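Local atomic coordinates of endoglucanase EG-II (Hypocrea jecorina, PDB entry 3QR3), a protein that cleaves internal beta-1,4-glycosidic bonds of cellulose, as an endo-1,4-beta-glucanase whose catalytic domain is a family 5 TIM barrel. Residues T161-V166 with S202-P207; Q177-P182 with T212-D217; S127-L132 with V142-M147. One frame throughout, in Å; residues are numbered along the deposited sequence.

Contact 1 (T161-V166 with S202-P207); sequences TVQEVV and SQVTNP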
ATOM      1  N   THR A 161      -9.945  13.871  -9.068  1.00 19.57           N
ATOM      2  CA  THR A 161      -8.902  14.161  -8.081  1.00 18.80           C
ATOM      3  C   THR A 161      -7.674  13.315  -8.381  1.00 15.35           C
ATOM      4  O   THR A 161      -6.539  13.821  -8.434  1.00 16.13           O
ATOM      5  CB  THR A 161      -9.409  13.887  -6.645  1.00 21.62           C
ATOM      6  OG1 THR A 161     -10.495  14.774  -6.353  1.00 18.74           O
ATOM      7  CG2 THR A 161      -8.288  14.068  -5.595  1.00 15.40           C
ATOM      8  N   VAL A 162      -7.900  12.021  -8.587  1.00 14.59           N
ATOM      9  CA  VAL A 162      -6.799  11.115  -8.896  1.00 13.82           C
ATOM     10  C   VAL A 162      -6.055  11.563 -10.156  1.00 17.26           C
ATOM     11  O   VAL A 162      -4.822  11.537 -10.197  1.00 12.47           O
ATOM     12  CB  VAL A 162      -7.266   9.635  -9.004  1.00 17.79           C
ATOM     13  CG1 VAL A 162      -6.134   8.739  -9.524  1.00 15.76           C
ATOM     14  CG2 VAL A 162      -7.769   9.122  -7.640  1.00 13.34           C
ATOM     15  N   GLN A 163      -6.802  11.977 -11.183  1.00 17.61           N
ATOM     16  CA  GLN A 163      -6.191  12.486 -12.415  1.00 14.62           C
ATOM     17  C   GLN A 163      -5.307  13.711 -12.145  1.00 17.55           C
ATOM     18  O   GLN A 163      -4.197  13.821 -12.670  1.00 15.94           O
ATOM     19  CB  GLN A 163      -7.269  12.829 -13.455  1.00 15.32           C
ATOM     20  CG  GLN A 163      -6.730  13.479 -14.729  1.00 15.49           C
ATOM     21  CD  GLN A 163      -5.846  12.535 -15.544  1.00 21.33           C
ATOM     22  OE1 GLN A 163      -6.340  11.709 -16.315  1.00 15.85           O
ATOM     23  NE2 GLN A 163      -4.528  12.664 -15.375  1.00 19.90           N
ATOM     24  N   GLU A 164      -5.799  14.641 -11.332  1.00 14.46           N
ATOM     25  CA  GLU A 164      -5.005  15.813 -10.973  1.00 21.47           C
ATOM     26  C   GLU A 164      -3.702  15.402 -10.260  1.00 17.81           C
ATOM     27  O   GLU A 164      -2.645  15.992 -10.468  1.00 16.95           O
ATOM     28  CB  GLU A 164      -5.816  16.772 -10.087  1.00 21.65           C
ATOM     29  CG  GLU A 164      -6.935  17.547 -10.809  1.00 27.00           C
ATOM     30  CD  GLU A 164      -7.359  18.792 -10.029  1.00 51.10           C
ATOM     31  OE1 GLU A 164      -6.508  19.355  -9.297  1.00 50.91           O
ATOM     32  OE2 GLU A 164      -8.535  19.209 -10.145  1.00 52.79           O
ATOM     33  N   VAL A 165      -3.776  14.392  -9.409  1.00 15.28           N
ATOM     34  CA  VAL A 165      -2.565  13.909  -8.736  1.00 16.23           C
ATOM     35  C   VAL A 165      -1.574  13.297  -9.729  1.00 15.56           C
ATOM     36  O   VAL A 165      -0.393  13.644  -9.736  1.00 16.81           O
ATOM     37  CB  VAL A 165      -2.900  12.905  -7.622  1.00 17.40           C
ATOM     38  CG1 VAL A 165      -1.626  12.259  -7.067  1.00 17.78           C
ATOM     39  CG2 VAL A 165      -3.660  13.617  -6.508  1.00 13.15           C
ATOM     40  N   VAL A 166      -2.052  12.401 -10.583  1.00 16.14           N
ATOM     41  CA  VAL A 166      -1.172  11.823 -11.604  1.00 19.66           C
ATOM     42  C   VAL A 166      -0.496  12.917 -12.444  1.00 19.22           C
ATOM     43  O   VAL A 166       0.706  12.865 -12.711  1.00 19.35           O
ATOM     44  CB  VAL A 166      -1.915  10.838 -12.520  1.00 20.12           C
ATOM     45  CG1 VAL A 166      -1.066  10.516 -13.753  1.00 14.72           C
ATOM     46  CG2 VAL A 166      -2.259   9.561 -11.749  1.00 16.62           C
ATOM     47  N   SER A 202     -10.195   4.090 -15.184  1.00 16.02           N
ATOM     48  CA  SER A 202      -9.647   3.757 -16.495  1.00 15.81           C
ATOM     49  C   SER A 202      -9.430   4.981 -17.384  1.00 20.56           C
ATOM     50  O   SER A 202      -8.694   4.906 -18.372  1.00 19.59           O
ATOM     51  CB  SER A 202     -10.542   2.744 -17.222  1.00 16.55           C
ATOM     52  OG  SER A 202     -10.424   1.460 -16.632  1.00 20.34           O
ATOM     53  N   GLN A 203     -10.065   6.101 -17.041  1.00 18.83           N
ATOM     54  CA  GLN A 203      -9.989   7.314 -17.862  1.00 19.47           C
ATOM     55  C   GLN A 203      -8.778   8.175 -17.493  1.00 27.50           C
ATOM     56  O   GLN A 203      -8.477   9.157 -18.169  1.00 23.79           O
ATOM     57  CB  GLN A 203     -11.273   8.141 -17.721  1.00 17.80           C
ATOM     58  CG  GLN A 203     -12.569   7.323 -17.788  1.00 19.83           C
ATOM     59  CD  GLN A 203     -12.599   6.356 -18.962  1.00 23.78           C
ATOM     60  OE1 GLN A 203     -12.192   6.697 -20.072  1.00 26.56           O
ATOM     61  NE2 GLN A 203     -13.088   5.138 -18.719  1.00 20.28           N
ATOM     62  N   VAL A 204      -8.092   7.810 -16.412  1.00 17.16           N
ATOM     63  CA  VAL A 204      -6.944   8.577 -15.938  1.00 15.69           C
ATOM     64  C   VAL A 204      -5.745   8.294 -16.834  1.00 17.74           C
ATOM     65  O   VAL A 204      -5.482   7.154 -17.158  1.00 16.32           O
ATOM     66  CB  VAL A 204      -6.616   8.230 -14.458  1.00 19.53           C
ATOM     67  CG1 VAL A 204      -5.326   8.909 -14.002  1.00 16.46           C
ATOM     68  CG2 VAL A 204      -7.770   8.627 -13.559  1.00 16.73           C
ATOM     69  N   THR A 205      -5.032   9.335 -17.250  1.00 18.45           N
ATOM     70  CA  THR A 205      -3.890   9.151 -18.126  1.00 16.50           C
ATOM     71  C   THR A 205      -2.713  10.010 -17.712  1.00 13.97           C
ATOM     72  O   THR A 205      -2.880  10.990 -17.009  1.00 15.89           O
ATOM     73  CB  THR A 205      -4.219   9.556 -19.595  1.00 24.63           C
ATOM     74  OG1 THR A 205      -4.546  10.956 -19.652  1.00 26.81           O
ATOM     75  CG2 THR A 205      -5.364   8.716 -20.165  1.00 24.24           C
ATOM     76  N   ASN A 206      -1.530   9.643 -18.189  1.00 15.41           N
ATOM     77  CA  ASN A 206      -0.358  10.505 -18.137  1.00 15.52           C
ATOM     78  C   ASN A 206      -0.580  11.693 -19.070  1.00 21.94           C
ATOM     79  O   ASN A 206      -1.435  11.633 -19.950  1.00 21.21           O
ATOM     80  CB  ASN A 206       0.877   9.734 -18.608  1.00 14.56           C
ATOM     81  CG  ASN A 206       1.152   8.494 -17.768  1.00 20.34           C
ATOM     82  OD1 ASN A 206       1.175   7.370 -18.279  1.00 21.50           O
ATOM     83  ND2 ASN A 206       1.366   8.695 -16.482  1.00 14.17           N
ATOM     84  N   PRO A 207       0.201  12.766 -18.894  1.00 21.67           N
ATOM     85  CA  PRO A 207       0.108  13.941 -19.772  1.00 21.65           C
ATOM     86  C   PRO A 207       0.141  13.592 -21.258  1.00 31.27           C
ATOM     87  O   PRO A 207      -0.547  14.253 -22.042  1.00 28.04           O
ATOM     88  CB  PRO A 207       1.349  14.746 -19.394  1.00 25.24           C
ATOM     89  CG  PRO A 207       1.536  14.430 -17.915  1.00 19.26           C
ATOM     90  CD  PRO A 207       1.121  12.989 -17.761  1.00 20.60           C
TER
HETATM   91  O   HOH W   1      -9.091  11.639 -16.904  1.00 27.34           O

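Contact 2 (Q177-P182 with T212-D217); sequences QFISLP and TNLIFD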
ATOM      1  N   GLN A 177       8.068   6.321 -12.805  1.00 20.50           N
ATOM      2  CA  GLN A 177       7.589   5.510 -11.686  1.00 20.78           C
ATOM      3  C   GLN A 177       6.198   4.923 -11.896  1.00 19.39           C
ATOM      4  O   GLN A 177       5.385   5.485 -12.625  1.00 16.84           O
ATOM      5  CB  GLN A 177       7.582   6.353 -10.402  1.00 20.52           C
ATOM      6  CG  GLN A 177       8.960   6.714  -9.864  1.00 20.89           C
ATOM      7  CD  GLN A 177       9.553   7.973 -10.492  1.00 21.75           C
ATOM      8  OE1 GLN A 177       9.053   8.490 -11.491  1.00 19.70           O
ATOM      9  NE2 GLN A 177      10.631   8.471  -9.898  1.00 21.83           N
ATOM     10  N   PHE A 178       5.924   3.797 -11.238  1.00 15.77           N
ATOM     11  CA  PHE A 178       4.556   3.298 -11.100  1.00 15.19           C
ATOM     12  C   PHE A 178       3.725   4.241 -10.232  1.00 19.03           C
ATOM     13  O   PHE A 178       4.223   4.810  -9.249  1.00 18.07           O
ATOM     14  CB  PHE A 178       4.534   1.908 -10.439  1.00 15.09           C
ATOM     15  CG  PHE A 178       5.060   0.791 -11.309  1.00 19.82           C
ATOM     16  CD1 PHE A 178       4.404   0.431 -12.482  1.00 15.63           C
ATOM     17  CD2 PHE A 178       6.193   0.077 -10.929  1.00 18.52           C
ATOM     18  CE1 PHE A 178       4.873  -0.606 -13.264  1.00 15.64           C
ATOM     19  CE2 PHE A 178       6.674  -0.963 -11.710  1.00 18.52           C
ATOM     20  CZ  PHE A 178       6.014  -1.313 -12.873  1.00 20.07           C
ATOM     21  N   ILE A 179       2.448   4.372 -10.572  1.00 17.50           N
ATOM     22  CA  ILE A 179       1.510   5.148  -9.770  1.00 17.24           C
ATOM     23  C   ILE A 179       0.246   4.310  -9.547  1.00 20.65           C
ATOM     24  O   ILE A 179      -0.290   3.742 -10.486  1.00 17.99           O
ATOM     25  CB  ILE A 179       1.130   6.479 -10.457  1.00 18.24           C
ATOM     26  CG1 ILE A 179       2.374   7.323 -10.730  1.00 17.35           C
ATOM     27  CG2 ILE A 179       0.155   7.270  -9.592  1.00 19.00           C
ATOM     28  CD1 ILE A 179       2.077   8.600 -11.526  1.00 17.77           C
ATOM     29  N   SER A 180      -0.212   4.221  -8.301  1.00 20.11           N
ATOM     30  CA  SER A 180      -1.430   3.485  -7.967  1.00 16.69           C
ATOM     31  C   SER A 180      -2.684   4.286  -8.261  1.00 21.09           C
ATOM     32  O   SER A 180      -2.723   5.493  -8.017  1.00 24.09           O
ATOM     33  CB  SER A 180      -1.458   3.164  -6.473  1.00 22.44           C
ATOM     34  OG  SER A 180      -0.467   2.224  -6.125  1.00 25.88           O
ATOM     35  N   LEU A 181      -3.717   3.607  -8.757  1.00 15.26           N
ATOM     36  CA  LEU A 181      -5.046   4.199  -8.888  1.00 20.94           C
ATOM     37  C   LEU A 181      -6.009   3.471  -7.937  1.00 18.99           C
ATOM     38  O   LEU A 181      -6.429   2.348  -8.218  1.00 17.22           O
ATOM     39  CB  LEU A 181      -5.540   4.088 -10.340  1.00 15.94           C
ATOM     40  CG  LEU A 181      -4.598   4.604 -11.435  1.00 23.30           C
ATOM     41  CD1 LEU A 181      -5.191   4.399 -12.823  1.00 21.05           C
ATOM     42  CD2 LEU A 181      -4.249   6.084 -11.207  1.00 18.57           C
ATOM     43  N   PRO A 182      -6.350   4.097  -6.796  1.00 22.00           N
ATOM     44  CA  PRO A 182      -7.234   3.419  -5.837  1.00 19.06           C
ATOM     45  C   PRO A 182      -8.712   3.770  -5.991  1.00 18.58           C
ATOM     46  O   PRO A 182      -9.057   4.936  -6.207  1.00 21.05           O
ATOM     47  CB  PRO A 182      -6.710   3.930  -4.497  1.00 18.79           C
ATOM     48  CG  PRO A 182      -6.339   5.388  -4.824  1.00 19.99           C
ATOM     49  CD  PRO A 182      -5.828   5.372  -6.258  1.00 14.14           C
ATOM     50  N   THR A 212       0.410   4.259 -19.377  1.00 22.29           N
ATOM     51  CA  THR A 212       1.643   3.577 -19.004  1.00 23.55           C
ATOM     52  C   THR A 212       1.993   3.761 -17.521  1.00 18.55           C
ATOM     53  O   THR A 212       2.027   4.886 -17.000  1.00 17.58           O
ATOM     54  CB  THR A 212       2.817   4.053 -19.884  1.00 30.50           C
ATOM     55  OG1 THR A 212       2.428   3.988 -21.261  1.00 25.54           O
ATOM     56  CG2 THR A 212       4.056   3.182 -19.660  1.00 26.24           C
ATOM     57  N   ASN A 213       2.241   2.641 -16.854  1.00 19.53           N
ATOM     58  CA  ASN A 213       2.668   2.623 -15.453  1.00 15.06           C
ATOM     59  C   ASN A 213       1.636   3.134 -14.451  1.00 17.19           C
ATOM     60  O   ASN A 213       1.967   3.496 -13.316  1.00 24.67           O
ATOM     61  CB  ASN A 213       4.008   3.346 -15.305  1.00 18.91           C
ATOM     62  CG  ASN A 213       5.162   2.538 -15.879  1.00 24.93           C
ATOM     63  OD1 ASN A 213       5.089   1.309 -15.969  1.00 23.87           O
ATOM     64  ND2 ASN A 213       6.223   3.225 -16.284  1.00 32.44           N
ATOM     65  N   LEU A 214       0.378   3.143 -14.869  1.00 17.87           N
ATOM     66  CA  LEU A 214      -0.716   3.520 -13.994  1.00 17.33           C
ATOM     67  C   LEU A 214      -1.418   2.225 -13.665  1.00 15.07           C
ATOM     68  O   LEU A 214      -2.054   1.614 -14.521  1.00 19.12           O
ATOM     69  CB  LEU A 214      -1.665   4.509 -14.687  1.00 16.98           C
ATOM     70  CG  LEU A 214      -1.051   5.826 -15.168  1.00 19.75           C
ATOM     71  CD1 LEU A 214      -2.122   6.744 -15.778  1.00 16.80           C
ATOM     72  CD2 LEU A 214      -0.309   6.557 -14.046  1.00 15.10           C
ATOM     73  N   ILE A 215      -1.270   1.792 -12.416  1.00 16.87           N
ATOM     74  CA  ILE A 215      -1.656   0.452 -12.022  1.00 12.94           C
ATOM     75  C   ILE A 215      -2.838   0.516 -11.080  1.00 19.07           C
ATOM     76  O   ILE A 215      -2.830   1.304 -10.139  1.00 16.80           O
ATOM     77  CB  ILE A 215      -0.475  -0.246 -11.312  1.00 22.12           C
ATOM     78  CG1 ILE A 215       0.804  -0.125 -12.162  1.00 15.41           C
ATOM     79  CG2 ILE A 215      -0.822  -1.704 -10.967  1.00 17.27           C
ATOM     80  CD1 ILE A 215       0.689  -0.776 -13.559  1.00 15.69           C
ATOM     81  N   PHE A 216      -3.859  -0.301 -11.325  1.00 14.86           N
ATOM     82  CA  PHE A 216      -4.998  -0.319 -10.418  1.00 15.41           C
ATOM     83  C   PHE A 216      -4.581  -0.933  -9.082  1.00 17.75           C
ATOM     84  O   PHE A 216      -3.928  -1.964  -9.043  1.00 17.94           O
ATOM     85  CB  PHE A 216      -6.188  -1.056 -11.033  1.00 15.55           C
ATOM     86  CG  PHE A 216      -6.732  -0.387 -12.287  1.00 16.42           C
ATOM     87  CD1 PHE A 216      -7.263   0.900 -12.233  1.00 14.60           C
ATOM     88  CD2 PHE A 216      -6.712  -1.046 -13.502  1.00 18.94           C
ATOM     89  CE1 PHE A 216      -7.767   1.519 -13.380  1.00 22.49           C
ATOM     90  CE2 PHE A 216      -7.213  -0.443 -14.652  1.00 17.73           C
ATOM     91  CZ  PHE A 216      -7.745   0.846 -14.592  1.00 16.28           C
ATOM     92  N   ASP A 217      -4.956  -0.283  -7.988  1.00 16.22           N
ATOM     93  CA  ASP A 217      -4.495  -0.690  -6.652  1.00 18.44           C
ATOM     94  C   ASP A 217      -5.693  -1.235  -5.879  1.00 17.18           C
ATOM     95  O   ASP A 217      -6.603  -0.479  -5.552  1.00 14.48           O
ATOM     96  CB  ASP A 217      -3.933   0.554  -5.941  1.00 18.97           C
ATOM     97  CG  ASP A 217      -3.156   0.232  -4.683  1.00 30.67           C
ATOM     98  OD1 ASP A 217      -3.517  -0.742  -3.990  1.00 29.31           O
ATOM     99  OD2 ASP A 217      -2.190   0.979  -4.377  1.00 33.02           O
TER

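Contact 3 (S127-L132 with V142-M147); sequences SLWSQL and VWFGIM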
ATOM      1  N   SER A 127      -0.775  19.270  -3.963  1.00 18.97           N
ATOM      2  CA  SER A 127       0.392  19.918  -3.371  1.00 21.89           C
ATOM      3  C   SER A 127       1.252  18.934  -2.565  1.00 20.28           C
ATOM      4  O   SER A 127       2.483  19.006  -2.584  1.00 20.50           O
ATOM      5  CB  SER A 127      -0.053  21.072  -2.479  1.00 24.57           C
ATOM      6  OG  SER A 127       0.742  21.145  -1.319  1.00 28.69           O
ATOM      7  N   LEU A 128       0.601  18.017  -1.857  1.00 17.98           N
ATOM      8  CA  LEU A 128       1.328  16.979  -1.129  1.00 19.47           C
ATOM      9  C   LEU A 128       2.081  16.095  -2.126  1.00 21.30           C
ATOM     10  O   LEU A 128       3.285  15.894  -2.012  1.00 16.09           O
ATOM     11  CB  LEU A 128       0.363  16.133  -0.299  1.00 18.41           C
ATOM     12  CG  LEU A 128       0.940  14.826   0.249  1.00 20.76           C
ATOM     13  CD1 LEU A 128       1.900  15.123   1.394  1.00 16.14           C
ATOM     14  CD2 LEU A 128      -0.182  13.868   0.690  1.00 14.50           C
ATOM     15  N   TRP A 129       1.369  15.597  -3.129  1.00 20.33           N
ATOM     16  CA  TRP A 129       1.969  14.673  -4.081  1.00 20.03           C
ATOM     17  C   TRP A 129       2.997  15.331  -4.996  1.00 19.69           C
ATOM     18  O   TRP A 129       3.960  14.696  -5.414  1.00 18.90           O
ATOM     19  CB  TRP A 129       0.897  13.919  -4.870  1.00 18.40           C
ATOM     20  CG  TRP A 129       0.399  12.743  -4.099  1.00 17.19           C
ATOM     21  CD1 TRP A 129      -0.844  12.575  -3.551  1.00 16.14           C
ATOM     22  CD2 TRP A 129       1.153  11.579  -3.744  1.00 17.72           C
ATOM     23  NE1 TRP A 129      -0.913  11.368  -2.899  1.00 18.98           N
ATOM     24  CE2 TRP A 129       0.299  10.737  -3.003  1.00 17.51           C
ATOM     25  CE3 TRP A 129       2.467  11.164  -3.990  1.00 20.77           C
ATOM     26  CZ2 TRP A 129       0.717   9.499  -2.502  1.00 18.23           C
ATOM     27  CZ3 TRP A 129       2.882   9.932  -3.487  1.00 18.62           C
ATOM     28  CH2 TRP A 129       2.008   9.118  -2.752  1.00 16.41           C
ATOM     29  N   SER A 130       2.813  16.611  -5.288  1.00 16.71           N
ATOM     30  CA  SER A 130       3.767  17.312  -6.139  1.00 21.39           C
ATOM     31  C   SER A 130       5.127  17.358  -5.436  1.00 22.30           C
ATOM     32  O   SER A 130       6.178  17.141  -6.047  1.00 19.40           O
ATOM     33  CB  SER A 130       3.255  18.722  -6.452  1.00 21.24           C
ATOM     34  OG  SER A 130       4.113  19.385  -7.356  1.00 35.58           O
ATOM     35  N   GLN A 131       5.102  17.618  -4.134  1.00 17.87           N
ATOM     36  CA  GLN A 131       6.329  17.665  -3.357  1.00 20.40           C
ATOM     37  C   GLN A 131       7.009  16.307  -3.248  1.00 18.11           C
ATOM     38  O   GLN A 131       8.225  16.207  -3.402  1.00 20.72           O
ATOM     39  CB  GLN A 131       6.063  18.224  -1.959  1.00 23.43           C
ATOM     40  CG  GLN A 131       5.625  19.675  -1.968  1.00 21.95           C
ATOM     41  CD  GLN A 131       5.347  20.166  -0.575  1.00 24.01           C
ATOM     42  OE1 GLN A 131       6.266  20.512   0.161  1.00 20.08           O
ATOM     43  NE2 GLN A 131       4.079  20.183  -0.197  1.00 19.48           N
ATOM     44  N   LEU A 132       6.233  15.264  -2.977  1.00 20.30           N
ATOM     45  CA  LEU A 132       6.795  13.919  -2.909  1.00 20.29           C
ATOM     46  C   LEU A 132       7.392  13.512  -4.257  1.00 20.26           C
ATOM     47  O   LEU A 132       8.475  12.947  -4.318  1.00 21.91           O
ATOM     48  CB  LEU A 132       5.732  12.917  -2.459  1.00 22.29           C
ATOM     49  CG  LEU A 132       5.304  13.091  -1.003  1.00 24.37           C
ATOM     50  CD1 LEU A 132       4.076  12.234  -0.692  1.00 17.31           C
ATOM     51  CD2 LEU A 132       6.480  12.734  -0.095  1.00 20.25           C
ATOM     52  N   VAL A 142      10.577   4.048  -6.541  1.00 14.64           N
ATOM     53  CA  VAL A 142       9.550   4.572  -5.654  1.00 17.20           C
ATOM     54  C   VAL A 142       8.211   4.459  -6.387  1.00 19.42           C
ATOM     55  O   VAL A 142       8.089   4.828  -7.552  1.00 21.69           O
ATOM     56  CB  VAL A 142       9.839   6.028  -5.247  1.00 17.10           C
ATOM     57  CG1 VAL A 142       8.636   6.653  -4.545  1.00 18.53           C
ATOM     58  CG2 VAL A 142      11.071   6.088  -4.357  1.00 18.58           C
ATOM     59  N   TRP A 143       7.216   3.920  -5.704  1.00 20.91           N
ATOM     60  CA  TRP A 143       5.912   3.662  -6.303  1.00 15.27           C
ATOM     61  C   TRP A 143       4.948   4.602  -5.580  1.00 17.87           C
ATOM     62  O   TRP A 143       4.936   4.627  -4.347  1.00 17.35           O
ATOM     63  CB  TRP A 143       5.559   2.190  -6.049  1.00 15.04           C
ATOM     64  CG  TRP A 143       4.252   1.723  -6.595  1.00 14.11           C
ATOM     65  CD1 TRP A 143       3.036   2.329  -6.454  1.00 15.82           C
ATOM     66  CD2 TRP A 143       4.020   0.524  -7.340  1.00 17.64           C
ATOM     67  NE1 TRP A 143       2.064   1.589  -7.095  1.00 21.70           N
ATOM     68  CE2 TRP A 143       2.643   0.478  -7.645  1.00 17.44           C
ATOM     69  CE3 TRP A 143       4.846  -0.507  -7.798  1.00 16.60           C
ATOM     70  CZ2 TRP A 143       2.075  -0.564  -8.376  1.00 16.18           C
ATOM     71  CZ3 TRP A 143       4.283  -1.539  -8.518  1.00 18.14           C
ATOM     72  CH2 TRP A 143       2.907  -1.563  -8.797  1.00 16.51           C
ATOM     73  N   PHE A 144       4.171   5.395  -6.321  1.00 16.56           N
ATOM     74  CA  PHE A 144       3.317   6.415  -5.697  1.00 17.65           C
ATOM     75  C   PHE A 144       1.920   5.874  -5.345  1.00 19.33           C
ATOM     76  O   PHE A 144       1.061   5.725  -6.217  1.00 17.08           O
ATOM     77  CB  PHE A 144       3.216   7.667  -6.587  1.00 17.16           C
ATOM     78  CG  PHE A 144       4.537   8.353  -6.828  1.00 19.85           C
ATOM     79  CD1 PHE A 144       5.004   9.319  -5.951  1.00 35.52           C
ATOM     80  CD2 PHE A 144       5.313   8.034  -7.932  1.00 18.88           C
ATOM     81  CE1 PHE A 144       6.221   9.953  -6.170  1.00 34.73           C
ATOM     82  CE2 PHE A 144       6.526   8.665  -8.154  1.00 21.37           C
ATOM     83  CZ  PHE A 144       6.983   9.619  -7.269  1.00 23.15           C
ATOM     84  N   GLY A 145       1.715   5.568  -4.065  1.00 13.96           N
ATOM     85  CA  GLY A 145       0.457   5.021  -3.571  1.00 15.60           C
ATOM     86  C   GLY A 145      -0.499   6.127  -3.159  1.00 20.26           C
ATOM     87  O   GLY A 145      -0.603   6.510  -1.974  1.00 18.87           O
ATOM     88  N   ILE A 146      -1.201   6.642  -4.158  1.00 13.06           N
ATOM     89  CA  ILE A 146      -1.967   7.886  -4.035  1.00 15.38           C
ATOM     90  C   ILE A 146      -2.802   8.016  -2.763  1.00 15.42           C
ATOM     91  O   ILE A 146      -2.786   9.062  -2.104  1.00 17.63           O
ATOM     92  CB  ILE A 146      -2.849   8.091  -5.291  1.00 15.00           C
ATOM     93  CG1 ILE A 146      -1.954   8.381  -6.494  1.00 11.22           C
ATOM     94  CG2 ILE A 146      -3.846   9.226  -5.085  1.00 15.89           C
ATOM     95  CD1 ILE A 146      -2.737   8.780  -7.776  1.00 15.11           C
ATOM     96  N   MET A 147      -3.521   6.959  -2.409  1.00 17.60           N
ATOM     97  CA  MET A 147      -4.417   7.022  -1.266  1.00 18.71           C
ATOM     98  C   MET A 147      -4.845   5.643  -0.793  1.00 20.62           C
ATOM     99  O   MET A 147      -5.204   4.786  -1.587  1.00 18.33           O
ATOM    100  CB  MET A 147      -5.655   7.870  -1.586  1.00 19.97           C
ATOM    101  CG  MET A 147      -6.625   8.022  -0.410  1.00 12.79           C
ATOM    102  SD  MET A 147      -5.856   8.745   1.055  1.00 16.40           S
ATOM    103  CE  MET A 147      -5.177  10.236   0.344  1.00 19.59           C
TER

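Contact 1 (T161-V166 with S202-P207)
Gln-163 sets its carboxamide edge to edge with the backbone of Thr-205 and grips it twice. CG stands anti to the backbone N (chi1 175°) and the chain then bends at chi2, bringing both amide ends to the loop. There Gln-163 NE2 gives a nearly straight bond (173°) to Thr-205 O, 2.9 Å away and within the amide plane. Thr-205 N donates to a lone pair of Gln-163 OE1, also at 2.9 Å, so one carboxamide pairs with both N-H and C=O of a single residue. The CB of Thr-205 points away from the helix; both bonds use its main chain. A water donates to Gln-163 OE1 as well, at 2.8 Å, and to Gln-203 O, so OE1 accepts two bonds. The partners are helix 155-171 of the TIM barrel and the irregular chain between helix 197-201 and strand 214-219. An alanine at Gln-163 would remove both amide bonds to Thr-205 and would probably loosen the loop's hold on the helix. Beneath, Val-204 points at the helix: its side chain crosses that of Val-166 obliquely, with Val-204 CG1 3.9 Å from Val-166 CG2, while Val-204 CG2 approaches Val-162 CG1 at 4.4 Å. Leu-181 of strand 179-182 touches all three valines.

Contact 2 (Q177-P182 with T212-D217)
Leu-181 CD1 lies between two residues of the neighbouring strand, 4.0 Å from Leu-214 CB and 3.9 Å from Phe-216 CE1. Beside it, Ile-179 and Leu-214 run alongside each other in the same direction, with Ile-179 CB and Leu-214 CD2 3.9 Å apart. This face of the sheet packs under helix 155-171, whose Val-162 touches Leu-181. Ile-215 occupies the other face, where its CG1 meets Phe-178 CD1 at 3.7 Å. Between the faces, 179-182 and 214-217 are adjacent parallel strands of the barrel, their directions 41° apart, and form one beta-alpha-beta unit with helix 197-201. Ile-179 O accepts from Ile-215 N at 2.9 Å nearly along the C=O axis, whereas Asp-217 N reaches Leu-181 O from above the carbonyl plane. On the face that carries Ser-180, Ile-215 and Asp-217 the side chains become polar toward Asp-217: Ser-180 OG donates to Asp-217 OD2 at 2.8 Å, meeting it from above the carboxylate plane. The same OG is hydrogen-bonded to Trp-143 NE1, and Asp-217 OD1 to Thr-259 OG1. Each carboxylate oxygen of this buried aspartate thus has a hydroxyl partner, which would probably stabilise its charged form, while the indole N-H may polarise the serine hydroxyl.

Contact 3 (S127-L132 with V142-M147)
The axes of helix segment 127-132 and strand 142-145 run antiparallel, at 179° to each other and 10.8 Å apart at closest approach. Trp-129 bridges most of that gap, and it does so with its rim. Its CB points toward the strand, and the indole is set so that NE1 and CZ2 meet the carbonyls of Ile-146 and Gly-145, and CZ3 meets Phe-144, around the end of the strand. Trp-129 NE1 donates to Ile-146 O at 3.1 Å; the carbonyl is approached on a lone pair, but the bond is bent, with an N-H...O angle of 140°. Next along the rim, Trp-129 CZ2 lies 3.3 Å from Gly-145 O, near the indole plane. Gly-145 is the centre of an inverse gamma turn, so the chain bends sharply just where the indole meets it. In the TIM barrel this is the packing of an outer helix, 122-136, on the strand that directly follows it, with the indole wedged into the layer between them. Phe-144 supplies the other partner. The aromatic pair meets rim to rim, neither ring over the face of the other, with planes at 74° and centroids 5.8 Å apart. The close point is Trp-129 CZ3 to Phe-144 CD1, at 3.3 Å, and CZ3 lies in the plane of the phenyl ring. Leu-132, one turn on, sets its CD1 3.7 Å above one face of the Trp-129 indole, offset toward the rim, and its carbonyl O is 4.2 Å from Phe-144 CE1. Phe-125 adds an edge-to-face ring contact with Trp-129, and Val-165 of helix 155-171 touches both Trp-129 and Ile-146.

From the N terminus, contact 3 comes first and closes a short loop, bringing strand 142-145 back along helix 122-136 that precedes it. Contact 1 opens next, on helix 155-171, and contact 2 opens on strand 179-182 before contact 1 closes at 202-207; contact 2 closes last, at 212-217. Contacts 1 and 2 therefore cross, while contact 3 stands in series before both. Together they tie three successive strands of the barrel to two of its outer helices and a connecting loop. Ile-146 of contact 3 packs against Val-162 and Val-165, and Ser-180 N is probably hydrogen-bonded to Phe-144 O, which joins strands 142-145 and 179-182 and so closes the barrel.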